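PDB 4N7B: 4-hydroxy-3-methylbut-2-enyl diphosphate reductase, apicoplast, which catalyses the last step of the DOXP/MEP isoprenoid pathway, reducing HMBPP to a mixture of isopentenyl and dimethylallyl diphosphate with an iron-sulfur cluster and ferredoxin electrons. Local coordinates for residues Y379-A391 with G410-A422. Sequence-based numbering, arbitrary orientation.
With F3S (Fe3-s4 cluster), chain B.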
loop_
_atom_site.group_PDB
_atom_site.type_symbol
_atom_site.label_atom_id
_atom_site.label_comp_id
_atom_site.label_asym_id
_atom_site.label_seq_id
_atom_site.Cartn_x
_atom_site.Cartn_y
_atom_site.Cartn_z
ATOM N N TYR A 379 13.804 -13.452 6.603
ATOM C CA TYR A 379 12.750 -13.163 5.669
ATOM C C TYR A 379 12.062 -11.862 5.992
ATOM O O TYR A 379 12.054 -11.388 7.117
ATOM C CB TYR A 379 11.739 -14.314 5.567
ATOM C CG TYR A 379 10.663 -14.379 6.648
ATOM C CD1 TYR A 379 9.509 -13.609 6.557
ATOM C CD2 TYR A 379 10.787 -15.247 7.738
ATOM C CE1 TYR A 379 8.522 -13.678 7.526
ATOM C CE2 TYR A 379 9.803 -15.323 8.708
ATOM C CZ TYR A 379 8.674 -14.531 8.596
ATOM O OH TYR A 379 7.684 -14.585 9.555
ATOM N N VAL A 380 11.439 -11.319 4.967
ATOM C CA VAL A 380 10.857 -10.013 5.014
ATOM C C VAL A 380 9.676 -10.118 4.047
ATOM O O VAL A 380 9.636 -11.059 3.246
ATOM C CB VAL A 380 11.964 -9.013 4.610
ATOM C CG1 VAL A 380 11.623 -8.254 3.362
ATOM C CG2 VAL A 380 12.296 -8.119 5.759
ATOM N N THR A 381 8.709 -9.201 4.104
ATOM C CA THR A 381 7.561 -9.291 3.206
ATOM C C THR A 381 7.159 -7.935 2.650
ATOM O O THR A 381 7.478 -6.883 3.208
ATOM C CB THR A 381 6.307 -9.945 3.877
ATOM O OG1 THR A 381 5.584 -8.991 4.657
ATOM C CG2 THR A 381 6.699 -11.092 4.766
ATOM N N GLN A 382 6.450 -7.983 1.534
ATOM C CA GLN A 382 5.679 -6.853 1.039
ATOM C C GLN A 382 4.734 -6.365 2.148
ATOM O O GLN A 382 4.128 -7.166 2.865
ATOM C CB GLN A 382 4.875 -7.309 -0.176
ATOM C CG GLN A 382 4.239 -6.218 -1.005
ATOM C CD GLN A 382 3.639 -6.770 -2.279
ATOM O OE1 GLN A 382 4.059 -7.814 -2.757
ATOM N NE2 GLN A 382 2.644 -6.088 -2.826
ATOM N N THR A 383 4.578 -5.052 2.267
ATOM C CA THR A 383 3.826 -4.464 3.384
ATOM C C THR A 383 2.328 -4.676 3.300
ATOM O O THR A 383 1.633 -4.560 4.305
ATOM C CB THR A 383 4.046 -2.945 3.469
ATOM O OG1 THR A 383 3.556 -2.315 2.274
ATOM C CG2 THR A 383 5.502 -2.632 3.626
ATOM N N THR A 384 1.834 -4.992 2.108
ATOM C CA THR A 384 0.407 -5.006 1.825
ATOM C C THR A 384 -0.176 -6.392 1.506
ATOM O O THR A 384 -1.252 -6.491 0.929
ATOM C CB THR A 384 0.125 -4.125 0.615
ATOM O OG1 THR A 384 1.039 -4.469 -0.429
ATOM C CG2 THR A 384 0.292 -2.646 0.971
ATOM N N LEU A 385 0.497 -7.461 1.911
ATOM C CA LEU A 385 0.011 -8.803 1.617
ATOM C C LEU A 385 -1.306 -9.129 2.343
ATOM O O LEU A 385 -1.705 -8.459 3.296
ATOM C CB LEU A 385 1.070 -9.830 2.018
ATOM C CG LEU A 385 2.383 -9.738 1.235
ATOM C CD1 LEU A 385 3.301 -10.865 1.657
ATOM C CD2 LEU A 385 2.116 -9.789 -0.270
ATOM N N SER A 386 -1.991 -10.150 1.850
ATOM C CA SER A 386 -3.018 -10.834 2.607
ATOM C C SER A 386 -2.352 -11.471 3.807
ATOM O O SER A 386 -1.350 -12.167 3.656
ATOM C CB SER A 386 -3.613 -11.953 1.757
ATOM O OG SER A 386 -4.246 -12.905 2.588
ATOM N N MET A 387 -2.886 -11.243 4.996
ATOM C CA MET A 387 -2.327 -11.861 6.192
ATOM C C MET A 387 -2.490 -13.366 6.121
ATOM O O MET A 387 -1.677 -14.102 6.654
ATOM C CB MET A 387 -3.013 -11.333 7.445
ATOM C CG MET A 387 -2.756 -9.861 7.692
ATOM S SD MET A 387 -3.269 -9.361 9.349
ATOM C CE MET A 387 -5.006 -9.337 9.175
ATOM N N ASP A 388 -3.547 -13.823 5.458
ATOM C CA ASP A 388 -3.810 -15.256 5.348
ATOM C C ASP A 388 -2.802 -15.953 4.448
ATOM O O ASP A 388 -2.227 -16.952 4.844
ATOM C CB ASP A 388 -5.211 -15.489 4.815
ATOM C CG ASP A 388 -6.269 -14.820 5.673
ATOM O OD1 ASP A 388 -6.487 -15.281 6.820
ATOM O OD2 ASP A 388 -6.854 -13.811 5.208
ATOM N N ASP A 389 -2.601 -15.414 3.245
ATOM C CA ASP A 389 -1.611 -15.924 2.316
ATOM C C ASP A 389 -0.231 -15.848 2.928
ATOM O O ASP A 389 0.548 -16.801 2.849
ATOM C CB ASP A 389 -1.593 -15.098 1.034
ATOM C CG ASP A 389 -2.723 -15.447 0.069
ATOM O OD1 ASP A 389 -3.473 -16.433 0.306
ATOM O OD2 ASP A 389 -2.836 -14.716 -0.957
ATOM N N CYS A 390 0.085 -14.709 3.535
ATOM C CA CYS A 390 1.422 -14.509 4.088
ATOM C C CYS A 390 1.717 -15.578 5.123
ATOM O O CYS A 390 2.774 -16.209 5.096
ATOM C CB CYS A 390 1.590 -13.123 4.724
ATOM S SG CYS A 390 3.297 -12.761 5.120
ATOM N N ALA A 391 0.774 -15.789 6.033
ATOM C CA ALA A 391 0.952 -16.799 7.073
ATOM C C ALA A 391 1.172 -18.184 6.465
ATOM O O ALA A 391 1.949 -18.999 6.989
ATOM C CB ALA A 391 -0.255 -16.817 8.006
ATOM N N GLY A 410 7.249 -7.713 12.393
ATOM C CA GLY A 410 6.727 -8.094 11.086
ATOM C C GLY A 410 6.870 -6.995 10.036
ATOM O O GLY A 410 7.249 -5.863 10.362
ATOM N N SER A 411 6.551 -7.323 8.783
ATOM C CA SER A 411 6.707 -6.406 7.647
ATOM C C SER A 411 5.350 -5.888 7.181
ATOM O O SER A 411 5.259 -4.808 6.579
ATOM C CB SER A 411 7.408 -7.113 6.473
ATOM O OG SER A 411 8.640 -7.674 6.887
ATOM N N ILE A 412 4.291 -6.662 7.408
ATOM C CA ILE A 412 2.960 -6.221 6.994
ATOM C C ILE A 412 2.553 -5.061 7.903
ATOM O O ILE A 412 2.548 -5.212 9.130
ATOM C CB ILE A 412 1.939 -7.367 7.073
ATOM C CG1 ILE A 412 2.256 -8.425 6.015
ATOM C CG2 ILE A 412 0.527 -6.840 6.852
ATOM C CD1 ILE A 412 1.321 -9.580 6.053
ATOM N N CYS A 413 2.221 -3.904 7.318
ATOM C CA CYS A 413 2.025 -2.662 8.095
ATOM C C CYS A 413 0.693 -2.593 8.868
ATOM O O CYS A 413 -0.254 -3.351 8.615
ATOM C CB CYS A 413 2.131 -1.446 7.171
ATOM S SG CYS A 413 0.727 -1.240 6.064
ATOM N N TYR A 414 0.635 -1.645 9.797
ATOM C CA TYR A 414 -0.481 -1.502 10.705
ATOM C C TYR A 414 -1.762 -1.274 9.894
ATOM O O TYR A 414 -2.841 -1.746 10.272
ATOM C CB TYR A 414 -0.213 -0.327 11.696
ATOM C CG TYR A 414 -0.453 1.002 11.052
ATOM C CD1 TYR A 414 0.478 1.549 10.170
ATOM C CD2 TYR A 414 -1.648 1.681 11.256
ATOM C CE1 TYR A 414 0.223 2.752 9.539
ATOM C CE2 TYR A 414 -1.904 2.878 10.635
ATOM C CZ TYR A 414 -0.977 3.409 9.781
ATOM O OH TYR A 414 -1.248 4.597 9.166
ATOM N N ALA A 415 -1.654 -0.561 8.770
ATOM C CA ALA A 415 -2.853 -0.168 8.013
ATOM C C ALA A 415 -3.458 -1.351 7.287
ATOM O O ALA A 415 -4.681 -1.522 7.246
ATOM C CB ALA A 415 -2.537 0.953 7.029
ATOM N N THR A 416 -2.592 -2.187 6.732
ATOM C CA THR A 416 -3.013 -3.409 6.045
ATOM C C THR A 416 -3.671 -4.370 7.059
ATOM O O THR A 416 -4.803 -4.850 6.883
ATOM C CB THR A 416 -1.798 -4.030 5.410
ATOM O OG1 THR A 416 -1.290 -3.131 4.412
ATOM C CG2 THR A 416 -2.114 -5.373 4.777
ATOM N N THR A 417 -2.973 -4.596 8.158
ATOM C CA THR A 417 -3.473 -5.460 9.225
ATOM C C THR A 417 -4.834 -4.964 9.730
ATOM O O THR A 417 -5.797 -5.715 9.857
ATOM C CB THR A 417 -2.487 -5.448 10.421
ATOM O OG1 THR A 417 -1.257 -6.046 10.019
ATOM C CG2 THR A 417 -3.056 -6.198 11.616
ATOM N N ASN A 418 -4.900 -3.680 10.028
ATOM C CA ASN A 418 -6.095 -3.115 10.600
ATOM C C ASN A 418 -7.268 -3.176 9.646
ATOM O O ASN A 418 -8.393 -3.471 10.055
ATOM C CB ASN A 418 -5.859 -1.657 10.995
ATOM C CG ASN A 418 -4.975 -1.507 12.215
ATOM O OD1 ASN A 418 -4.677 -2.469 12.909
ATOM N ND2 ASN A 418 -4.588 -0.265 12.508
ATOM N N ARG A 419 -7.051 -2.849 8.382
ATOM C CA ARG A 419 -8.178 -2.851 7.460
ATOM C C ARG A 419 -8.702 -4.268 7.189
ATOM O O ARG A 419 -9.915 -4.465 7.165
ATOM C CB ARG A 419 -7.814 -2.131 6.160
ATOM C CG ARG A 419 -7.978 -0.621 6.292
ATOM C CD ARG A 419 -6.870 0.125 5.597
ATOM N NE ARG A 419 -6.906 1.531 5.969
ATOM C CZ ARG A 419 -6.404 2.020 7.101
ATOM N NH1 ARG A 419 -5.815 1.219 7.986
ATOM N NH2 ARG A 419 -6.499 3.316 7.352
ATOM N N GLN A 420 -7.812 -5.250 6.997
ATOM C CA GLN A 420 -8.239 -6.644 6.813
ATOM C C GLN A 420 -8.900 -7.182 8.068
ATOM O O GLN A 420 -9.934 -7.844 8.011
ATOM C CB GLN A 420 -7.051 -7.544 6.443
ATOM C CG GLN A 420 -6.554 -7.351 5.025
ATOM C CD GLN A 420 -5.276 -8.132 4.727
ATOM O OE1 GLN A 420 -5.037 -9.195 5.304
ATOM N NE2 GLN A 420 -4.442 -7.594 3.842
ATOM N N THR A 421 -8.319 -6.879 9.221
ATOM C CA THR A 421 -8.850 -7.403 10.479
ATOM C C THR A 421 -10.297 -6.928 10.709
ATOM O O THR A 421 -11.179 -7.719 11.088
ATOM C CB THR A 421 -7.960 -7.015 11.673
ATOM O OG1 THR A 421 -6.661 -7.609 11.507
ATOM C CG2 THR A 421 -8.579 -7.506 12.995
ATOM N N ALA A 422 -10.557 -5.655 10.449
ATOM C CA ALA A 422 -11.884 -5.112 10.709
ATOM C C ALA A 422 -12.897 -5.713 9.733
ATOM O O ALA A 422 -13.979 -6.140 10.120
ATOM C CB ALA A 422 -11.855 -3.613 10.594
HETATM FE FE1 F3S B . 0.244 2.857 3.853
HETATM FE FE3 F3S B . 2.870 2.708 4.433
HETATM FE FE4 F3S B . 1.215 0.631 4.838
HETATM S S1 F3S B . 1.929 3.483 2.599
HETATM S S2 F3S B . -0.384 0.795 3.298
HETATM S S3 F3S B . 1.203 2.599 5.846
HETATM S S4 F3S B . 3.286 0.554 4.105
HETATM O O HOH W 1 5.161 -9.941 7.637
HETATM O O HOH W 2 -6.556 -11.257 6.500
#
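One side of the iron-sulfur site forms where the turn after strand 377-381, through Thr383, meets Cys413 at the start of helix 414-427; Cys231 and Cys315 are the other cysteine ligands. Cys413 SG binds FE4 of the Fe3-S4 cluster at 2.3 Å and, as N-cap, also accepts from Thr416 N. Its own backbone N donates to Thr383 O at 3.1 Å, in the carbonyl plane and on a lone pair, so the ligand-bearing loop is tied directly to the type I turn 382-385. A chi1 of 62° brings Thr383 OG1 to 3.4 Å from cluster sulfur S4; this hydroxyl, a probable substrate contact, hydrogen-bonds Glu345 OE1, probably the proton donor as in related enzymes.

Further along, the amide ending the extended Gln420 chain uses both its N and its O to hold the backbone around the start of helix 387-400. NE2 donates to Leu385 O (2.9 Å), which lies near the amide plane, while OE1 takes the Met387 N-H on a lone pair at 3.0 Å, nearly straight at 170°. Water 2 links the same OE1 to Asp388 OD2, and Ser386 OG caps the helix. Met387 runs antiparallel to Gln420, its CG 3.4 Å from OE1; the bend at chi3 (-74°) turns CE toward Thr421 OG1.

At the strand end Thr381 N donates to Ser411 OG. Between there and the helix, Ile412 CD1 bridges Leu385 CB and Cys390 CB (3.8 Å from the latter). Together these contacts join the C-terminal edge of the four-stranded parallel sheet to the cysteine loop and the helix leading to the five-stranded sheet, at the cluster-bearing active site of an IspH-family reductase.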